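Side-chain contact in putative glycosyl hydrolase (Bacteroides thetaiotaomicron VPI-5482, PDB 3K11), which is probably a hydrolase of the glycosyl hydrolase family 88, whose members generally cleave unsaturated uronic acid residues from oligosaccharides: residues A[311-314]-A[315-319]. Residues are numbered along the deposited sequence; the frame is centred on the assembly and turned at random.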
loop_
_atom_site.group_PDB
_atom_site.type_symbol
_atom_site.label_atom_id
_atom_site.label_comp_id
_atom_site.label_asym_id
_atom_site.label_seq_id
_atom_site.Cartn_x
_atom_site.Cartn_y
_atom_site.Cartn_z
ATOM N N GLY A 311 6.729 -14.839 -1.466
ATOM C CA GLY A 311 8.007 -15.017 -0.763
ATOM C C GLY A 311 9.090 -14.062 -1.242
ATOM O O GLY A 311 10.022 -13.778 -0.529
ATOM N N PHE A 312 8.959 -13.580 -2.463
ATOM C CA PHE A 312 9.857 -12.572 -3.005
ATOM C C PHE A 312 9.514 -11.209 -2.406
ATOM O O PHE A 312 8.390 -10.972 -1.929
ATOM C CB PHE A 312 9.656 -12.445 -4.516
ATOM C CG PHE A 312 10.043 -13.655 -5.299
ATOM C CD1 PHE A 312 11.370 -13.862 -5.669
ATOM C CD2 PHE A 312 9.083 -14.589 -5.688
ATOM C CE1 PHE A 312 11.726 -14.988 -6.409
ATOM C CE2 PHE A 312 9.425 -15.694 -6.446
ATOM C CZ PHE A 312 10.759 -15.923 -6.761
ATOM N N TRP A 313 10.463 -10.294 -2.533
ATOM C CA TRP A 313 10.230 -8.889 -2.302
ATOM C C TRP A 313 10.153 -8.131 -3.638
ATOM O O TRP A 313 10.620 -8.597 -4.685
ATOM C CB TRP A 313 11.310 -8.317 -1.394
ATOM C CG TRP A 313 11.188 -8.680 0.042
ATOM C CD1 TRP A 313 10.653 -7.883 1.033
ATOM C CD2 TRP A 313 11.586 -9.895 0.686
ATOM N NE1 TRP A 313 10.707 -8.532 2.245
ATOM C CE2 TRP A 313 11.273 -9.759 2.061
ATOM C CE3 TRP A 313 12.166 -11.093 0.251
ATOM C CZ2 TRP A 313 11.537 -10.752 2.986
ATOM C CZ3 TRP A 313 12.480 -12.076 1.201
ATOM C CH2 TRP A 313 12.153 -11.899 2.544
ATOM N N HIS A 314 9.469 -6.984 -3.583
ATOM C CA HIS A 314 9.231 -6.127 -4.726
ATOM C C HIS A 314 10.431 -5.196 -5.018
ATOM O O HIS A 314 11.065 -4.649 -4.084
ATOM C CB HIS A 314 7.991 -5.284 -4.495
ATOM C CG HIS A 314 6.721 -6.059 -4.406
ATOM N ND1 HIS A 314 5.963 -6.380 -5.519
ATOM C CD2 HIS A 314 6.059 -6.569 -3.334
ATOM C CE1 HIS A 314 4.888 -7.053 -5.125
ATOM N NE2 HIS A 314 4.924 -7.194 -3.811
ATOM N N GLN A 315 10.658 -4.959 -6.318
ATOM C CA GLN A 315 11.746 -4.106 -6.873
ATOM C C GLN A 315 11.842 -2.762 -6.152
ATOM O O GLN A 315 12.923 -2.308 -5.811
ATOM C CB GLN A 315 11.484 -3.903 -8.358
ATOM C CG GLN A 315 12.272 -2.859 -9.072
ATOM C CD GLN A 315 13.665 -3.220 -9.366
ATOM O OE1 GLN A 315 14.250 -4.118 -8.744
ATOM N NE2 GLN A 315 14.250 -2.502 -10.324
ATOM N N LEU A 316 10.690 -2.112 -5.958
ATOM C CA LEU A 316 10.575 -1.001 -4.979
ATOM C C LEU A 316 9.800 -1.627 -3.828
ATOM O O LEU A 316 8.646 -2.044 -3.992
ATOM C CB LEU A 316 9.842 0.213 -5.533
ATOM C CG LEU A 316 10.657 1.020 -6.583
ATOM C CD1 LEU A 316 9.874 2.267 -7.090
ATOM C CD2 LEU A 316 12.067 1.406 -6.069
ATOM N N LEU A 317 10.423 -1.685 -2.655
ATOM C CA LEU A 317 9.941 -2.563 -1.583
ATOM C C LEU A 317 8.549 -2.258 -1.128
ATOM O O LEU A 317 7.748 -3.189 -0.810
ATOM C CB LEU A 317 10.866 -2.511 -0.403
ATOM C CG LEU A 317 12.230 -3.193 -0.532
ATOM C CD1 LEU A 317 13.145 -2.738 0.630
ATOM C CD2 LEU A 317 12.101 -4.743 -0.588
ATOM N N ASP A 318 8.247 -0.945 -1.126
ATOM C CA ASP A 318 6.985 -0.428 -0.618
ATOM C C ASP A 318 5.993 -0.115 -1.717
ATOM O O ASP A 318 5.017 0.621 -1.493
ATOM C CB ASP A 318 7.215 0.809 0.266
ATOM C CG ASP A 318 7.953 1.927 -0.445
ATOM O OD1 ASP A 318 8.577 1.659 -1.503
ATOM O OD2 ASP A 318 7.923 3.071 0.084
ATOM N N CYS A 319 6.215 -0.711 -2.890
ATOM C CA CYS A 319 5.333 -0.549 -4.061
ATOM C C CYS A 319 4.950 -1.954 -4.506
ATOM O O CYS A 319 5.708 -2.609 -5.229
ATOM C CB CYS A 319 6.066 0.185 -5.189
ATOM S SG CYS A 319 6.472 1.867 -4.710
HETATM O O HOH W 1 8.463 -5.905 -0.990
#
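Trp-313 opens this local contact by laying the base of its side chain against Leu-317, four residues further along the same chain: CB of Trp-313 comes within 3.7 Å of CD2 of Leu-317. The touch is apolar and oblique, with CG and CD1 of the indole close to the same methyl. In Leu-317, CG lies beside its own backbone N (chi1 -72°), and although its CB points away from segment 311-314, CD2 comes back to the tryptophan. The indole continues towards Val-303, whose carbonyl takes the NE1 hydrogen, and meets Tyr-332 edge-to-face; Tyr-332, on helix 326-342, also touches Leu-317.

His-314 then meets the turn through both side chain and backbone. Its CB passes 3.3 Å from O of Leu-316 and 3.6 Å from O of Cys-319, while both oxygens lie obliquely to the imidazole, set beside the backbone N at chi1 -65°. ND1 is hydrogen-bonded to O of Ser-322, which helps to fix the ring's rotation. On the backbone, O of His-314 receives a CA-H...O contact from Leu-317 CA at 3.4 Å, bent to 134° at the hydrogen. A water completes the link: it accepts from N of His-314 at 3.0 Å and donates to O of Leu-317 at 2.8 Å, and it sits at the imidazole edge, in the ring plane.

Segment 315-319 has its own brace, a type I turn closed by Cys-319 N to Leu-316 O at 3.0 Å. It begins the loop from strand 313-314 to its antiparallel partner, 324-325, in what is, as in family 88 enzymes, probably an (alpha/alpha)6 barrel. No direct hydrogen bond passes between the two segments, so the polar link across the bend is the water, supplemented by Trp-313 to Leu-317 packing and close carbon-to-carbonyl approaches.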